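Local coordinates for protein lysyl oxidase (Pichia pastoris, PDB 1W7C) that probably oxidises primary amines, including peptidyl lysine side chains, to aldehydes, using a copper ion and a topaquinone cofactor made from its own tyrosine, at residues P16-E28 with Y71-A83. Sequence-based numbering, arbitrary orientation.
Sequences PKTNIWTSLAKEE and YLDEDGDLPPRNA
Arg81 and Glu28 form a bidentate salt bridge at the start of helix 26-39. The guanidinium meets the carboxylate side-on: NE reaches Glu28 OE2 at 2.9 Å, nearly straight at 174°, and NH2 donates to the syn lone pair of OE1. The anti lone pair of that same OE1 accepts from the backbone N of Ala25, the N-cap residue; one carboxylate oxygen thereby serves both the first turn of the helix and the arginine. With CG anti to its backbone N (chi1 -174°) and a bend at chi2, Arg81 also turns NH1 and NH2 end-on to Thr22 O, both from one face of the carbonyl plane, NH2 standing well above it; the NH1 bond measures 3.0 Å. Thr60 also donates to Thr22 O. NH2 adds a weak bond to Ser23 O, and water 3 links NH1 to Ile20 O. Leu24 CD2 lies over one guanidinium face. A methionine here would probably leave the Glu28 carboxylate without its countercharge and take the guanidinium donors from Thr22 O and Ser23 O.

At the far end, Tyr71 OH accepts from Thr18 N at 2.9 Å. Lys17 runs across the ring face, its CD making a CH-pi contact and its NZ, 5.0 Å from the ring centroid, a longer cation-pi one, before NZ bonds Tyr71 O and two waters; lysine methylenes can lie on an aromatic face while the ammonium goes on to a carbonyl beyond.

Between these polar ends packs Ile20, whose two branches diverge: CG2 touches Tyr71 CE2 at 3.7 Å and Leu78 CD2, while CD1 meets Pro79 CG. Leu72 CD1 abuts the edge of the Trp21 indole, whose NE1 bonds Tyr333.

Charged and backbone-directed bonds thus fasten the loop before helix 26-39 to the link between helix 65-73 and strand 82-89, with apolar side chains packed between them.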
loop_
_atom_site.group_PDB
_atom_site.type_symbol
_atom_site.label_atom_id
_atom_site.label_comp_id
_atom_site.label_asym_id
_atom_site.label_seq_id
_atom_site.Cartn_x
_atom_site.Cartn_y
_atom_site.Cartn_z
ATOM N N PRO A 16 26.426 -0.318 -21.012
ATOM C CA PRO A 16 26.657 0.692 -22.055
ATOM C C PRO A 16 27.864 1.594 -21.788
ATOM O O PRO A 16 28.535 2.022 -22.728
ATOM C CB PRO A 16 25.358 1.503 -22.045
ATOM C CG PRO A 16 24.347 0.570 -21.511
ATOM C CD PRO A 16 25.048 -0.282 -20.499
ATOM N N LYS A 17 28.092 1.914 -20.524
ATOM C CA LYS A 17 29.156 2.809 -20.101
ATOM C C LYS A 17 29.771 2.281 -18.816
ATOM O O LYS A 17 29.312 1.275 -18.270
ATOM C CB LYS A 17 28.604 4.207 -19.886
ATOM C CG LYS A 17 28.047 4.855 -21.146
ATOM C CD LYS A 17 29.154 5.458 -22.012
ATOM C CE LYS A 17 28.659 6.018 -23.356
ATOM N NZ LYS A 17 29.600 7.081 -23.947
ATOM N N THR A 18 30.824 2.927 -18.343
ATOM C CA THR A 18 31.462 2.647 -17.059
ATOM C C THR A 18 30.595 3.171 -15.916
ATOM O O THR A 18 30.025 4.279 -16.016
ATOM C CB THR A 18 32.828 3.379 -17.013
ATOM O OG1 THR A 18 33.710 2.801 -17.993
ATOM C CG2 THR A 18 33.546 3.167 -15.687
ATOM N N ASN A 19 30.579 2.454 -14.807
ATOM C CA ASN A 19 29.918 2.936 -13.627
ATOM C C ASN A 19 30.784 3.983 -12.913
ATOM O O ASN A 19 31.621 3.667 -12.041
ATOM C CB ASN A 19 29.604 1.757 -12.746
ATOM C CG ASN A 19 28.742 2.167 -11.522
ATOM O OD1 ASN A 19 28.719 3.323 -11.073
ATOM N ND2 ASN A 19 28.045 1.194 -10.980
ATOM N N ILE A 20 30.563 5.235 -13.291
ATOM C CA ILE A 20 31.326 6.361 -12.790
ATOM C C ILE A 20 30.931 6.762 -11.367
ATOM O O ILE A 20 31.498 7.694 -10.801
ATOM C CB ILE A 20 31.189 7.572 -13.760
ATOM C CG1 ILE A 20 29.711 7.915 -14.029
ATOM C CG2 ILE A 20 31.912 7.235 -15.068
ATOM C CD1 ILE A 20 29.498 9.233 -14.725
ATOM N N TRP A 21 29.941 6.059 -10.808
ATOM C CA TRP A 21 29.473 6.314 -9.458
ATOM C C TRP A 21 29.962 5.266 -8.468
ATOM O O TRP A 21 29.626 5.362 -7.290
ATOM C CB TRP A 21 27.926 6.396 -9.425
ATOM C CG TRP A 21 27.358 7.282 -10.470
ATOM C CD1 TRP A 21 27.184 8.624 -10.388
ATOM C CD2 TRP A 21 26.922 6.905 -11.777
ATOM N NE1 TRP A 21 26.645 9.114 -11.548
ATOM C CE2 TRP A 21 26.500 8.080 -12.433
ATOM C CE3 TRP A 21 26.867 5.694 -12.477
ATOM C CZ2 TRP A 21 25.961 8.065 -13.701
ATOM C CZ3 TRP A 21 26.348 5.686 -13.749
ATOM C CH2 TRP A 21 25.917 6.864 -14.362
ATOM N N THR A 22 30.718 4.281 -8.940
ATOM C CA THR A 22 31.000 3.133 -8.108
ATOM C C THR A 22 31.966 3.472 -6.972
ATOM O O THR A 22 32.779 4.407 -7.075
ATOM C CB THR A 22 31.541 1.990 -9.010
ATOM O OG1 THR A 22 31.392 0.740 -8.346
ATOM C CG2 THR A 22 33.041 2.161 -9.310
ATOM N N SER A 23 31.885 2.675 -5.903
ATOM C CA SER A 23 32.756 2.877 -4.751
ATOM C C SER A 23 34.208 2.711 -5.144
ATOM O O SER A 23 34.540 2.102 -6.172
ATOM C CB SER A 23 32.410 1.898 -3.619
ATOM O OG SER A 23 32.757 0.560 -3.964
ATOM N N LEU A 24 35.091 3.272 -4.330
ATOM C CA LEU A 24 36.516 3.119 -4.574
ATOM C C LEU A 24 36.947 1.660 -4.502
ATOM O O LEU A 24 36.486 0.881 -3.671
ATOM C CB LEU A 24 37.313 3.939 -3.583
ATOM C CG LEU A 24 37.126 5.454 -3.652
ATOM C CD1 LEU A 24 37.925 6.072 -2.528
ATOM C CD2 LEU A 24 37.536 6.005 -5.023
ATOM N N ALA A 25 37.796 1.263 -5.441
ATOM C CA ALA A 25 38.461 -0.024 -5.364
ATOM C C ALA A 25 39.445 -0.043 -4.187
ATOM O O ALA A 25 39.915 1.001 -3.742
ATOM C CB ALA A 25 39.200 -0.265 -6.661
ATOM N N LYS A 26 39.743 -1.226 -3.679
ATOM C CA LYS A 26 40.696 -1.357 -2.575
ATOM C C LYS A 26 41.993 -0.607 -2.886
ATOM O O LYS A 26 42.536 0.095 -2.036
ATOM C CB LYS A 26 40.965 -2.827 -2.283
ATOM C CG LYS A 26 41.830 -3.042 -1.036
ATOM C CD LYS A 26 41.904 -4.498 -0.608
ATOM C CE LYS A 26 42.244 -4.643 0.879
ATOM N NZ LYS A 26 42.987 -3.468 1.443
ATOM N N GLU A 27 42.491 -0.791 -4.112
ATOM C CA GLU A 27 43.731 -0.153 -4.550
ATOM C C GLU A 27 43.645 1.392 -4.522
ATOM O O GLU A 27 44.624 2.074 -4.202
ATOM C CB GLU A 27 44.141 -0.661 -5.955
ATOM C CG GLU A 27 43.093 -0.475 -7.064
ATOM C CD GLU A 27 42.266 -1.730 -7.384
ATOM O OE1 GLU A 27 41.836 -1.869 -8.557
ATOM O OE2 GLU A 27 42.017 -2.562 -6.471
ATOM N N GLU A 28 42.473 1.931 -4.859
ATOM C CA GLU A 28 42.269 3.365 -4.827
ATOM C C GLU A 28 42.254 3.870 -3.387
ATOM O O GLU A 28 42.897 4.869 -3.065
ATOM C CB GLU A 28 40.942 3.760 -5.498
ATOM C CG GLU A 28 40.911 3.554 -6.987
ATOM C CD GLU A 28 39.568 3.862 -7.635
ATOM O OE1 GLU A 28 38.556 3.231 -7.273
ATOM O OE2 GLU A 28 39.546 4.735 -8.525
ATOM N N TYR A 71 29.308 12.486 -20.589
ATOM C CA TYR A 71 29.885 11.157 -20.735
ATOM C C TYR A 71 28.861 10.106 -21.194
ATOM O O TYR A 71 29.113 9.340 -22.107
ATOM C CB TYR A 71 30.539 10.731 -19.408
ATOM C CG TYR A 71 30.974 9.302 -19.397
ATOM C CD1 TYR A 71 32.026 8.871 -20.191
ATOM C CD2 TYR A 71 30.345 8.382 -18.585
ATOM C CE1 TYR A 71 32.427 7.564 -20.214
ATOM C CE2 TYR A 71 30.747 7.059 -18.581
ATOM C CZ TYR A 71 31.766 6.643 -19.410
ATOM O OH TYR A 71 32.130 5.350 -19.394
ATOM N N LEU A 72 27.702 10.058 -20.543
ATOM C CA LEU A 72 26.700 9.037 -20.837
ATOM C C LEU A 72 26.051 9.196 -22.189
ATOM O O LEU A 72 25.762 8.195 -22.843
ATOM C CB LEU A 72 25.584 9.063 -19.781
ATOM C CG LEU A 72 26.030 8.705 -18.359
ATOM C CD1 LEU A 72 24.889 8.927 -17.390
ATOM C CD2 LEU A 72 26.537 7.277 -18.252
ATOM N N ASP A 73 25.827 10.452 -22.592
ATOM C CA ASP A 73 24.935 10.767 -23.704
ATOM C C ASP A 73 25.606 11.395 -24.928
ATOM O O ASP A 73 25.047 11.337 -26.019
ATOM C CB ASP A 73 23.840 11.729 -23.244
ATOM C CG ASP A 73 22.878 11.126 -22.274
ATOM O OD1 ASP A 73 22.818 9.862 -22.115
ATOM O OD2 ASP A 73 22.108 11.898 -21.690
ATOM N N GLU A 74 26.762 12.027 -24.720
ATOM C CA GLU A 74 27.405 12.869 -25.746
ATOM C C GLU A 74 28.888 12.537 -25.959
ATOM O O GLU A 74 29.670 13.379 -26.387
ATOM C CB GLU A 74 27.191 14.377 -25.444
ATOM C CG GLU A 74 25.705 14.792 -25.408
ATOM C CD GLU A 74 25.466 16.248 -25.062
ATOM O OE1 GLU A 74 26.427 17.037 -25.037
ATOM O OE2 GLU A 74 24.296 16.609 -24.816
ATOM N N ASP A 75 29.280 11.300 -25.688
ATOM C CA ASP A 75 30.642 10.840 -26.023
ATOM C C ASP A 75 31.708 11.655 -25.261
ATOM O O ASP A 75 32.800 11.867 -25.747
ATOM C CB ASP A 75 30.915 10.919 -27.537
ATOM C CG ASP A 75 30.068 9.943 -28.361
ATOM O OD1 ASP A 75 29.679 8.883 -27.859
ATOM O OD2 ASP A 75 29.724 10.200 -29.532
ATOM N N GLY A 76 31.367 12.137 -24.083
ATOM C CA GLY A 76 32.295 12.929 -23.281
ATOM C C GLY A 76 33.391 12.086 -22.630
ATOM O O GLY A 76 33.349 10.849 -22.611
ATOM N N ASP A 77 34.396 12.780 -22.110
ATOM C CA ASP A 77 35.459 12.150 -21.327
ATOM C C ASP A 77 34.869 11.560 -20.061
ATOM O O ASP A 77 33.862 12.081 -19.538
ATOM C CB ASP A 77 36.495 13.187 -20.858
ATOM C CG ASP A 77 37.394 13.709 -21.945
ATOM O OD1 ASP A 77 37.342 13.201 -23.065
ATOM O OD2 ASP A 77 38.223 14.617 -21.713
ATOM N N LEU A 78 35.475 10.490 -19.552
ATOM C CA LEU A 78 35.219 10.079 -18.170
ATOM C C LEU A 78 35.399 11.275 -17.251
ATOM O O LEU A 78 36.431 11.937 -17.316
ATOM C CB LEU A 78 36.230 9.012 -17.728
ATOM C CG LEU A 78 35.977 7.636 -18.265
ATOM C CD1 LEU A 78 37.211 6.772 -18.080
ATOM C CD2 LEU A 78 34.774 6.993 -17.570
ATOM N N PRO A 79 34.459 11.514 -16.349
ATOM C CA PRO A 79 34.689 12.514 -15.318
ATOM C C PRO A 79 35.902 12.159 -14.468
ATOM O O PRO A 79 36.232 10.956 -14.366
ATOM C CB PRO A 79 33.410 12.462 -14.490
ATOM C CG PRO A 79 32.409 11.931 -15.444
ATOM C CD PRO A 79 33.107 10.919 -16.259
ATOM N N PRO A 80 36.545 13.156 -13.848
ATOM C CA PRO A 80 37.655 12.851 -12.938
ATOM C C PRO A 80 37.217 11.892 -11.830
ATOM O O PRO A 80 36.089 11.963 -11.314
ATOM C CB PRO A 80 38.025 14.219 -12.366
ATOM C CG PRO A 80 37.591 15.177 -13.401
ATOM C CD PRO A 80 36.319 14.603 -13.971
ATOM N N ARG A 81 38.139 11.025 -11.454
ATOM C CA ARG A 81 37.977 10.051 -10.398
ATOM C C ARG A 81 38.616 10.670 -9.161
ATOM O O ARG A 81 39.832 10.877 -9.114
ATOM C CB ARG A 81 38.695 8.747 -10.776
ATOM C CG ARG A 81 38.468 7.639 -9.829
ATOM C CD ARG A 81 37.045 7.201 -9.718
ATOM N NE ARG A 81 36.976 5.922 -9.029
ATOM C CZ ARG A 81 35.846 5.329 -8.630
ATOM N NH1 ARG A 81 34.655 5.854 -8.905
ATOM N NH2 ARG A 81 35.899 4.168 -8.004
ATOM N N ASN A 82 37.782 11.020 -8.190
ATOM C CA ASN A 82 38.203 11.717 -6.988
ATOM C C ASN A 82 37.680 10.976 -5.768
ATOM O O ASN A 82 36.616 10.331 -5.823
ATOM C CB ASN A 82 37.601 13.117 -6.967
ATOM C CG ASN A 82 38.183 14.034 -8.020
ATOM O OD1 ASN A 82 39.394 14.129 -8.182
ATOM N ND2 ASN A 82 37.311 14.747 -8.727
ATOM N N ALA A 83 38.401 11.130 -4.662
ATOM C CA ALA A 83 37.950 10.690 -3.353
ATOM C C ALA A 83 37.567 11.868 -2.459
ATOM O O ALA A 83 38.231 12.881 -2.437
ATOM C CB ALA A 83 39.054 9.880 -2.680
HETATM O O HOH W 1 31.459 8.804 -23.390
HETATM O O HOH W 2 28.006 8.813 -25.025
HETATM O O HOH W 3 34.099 8.362 -10.531
#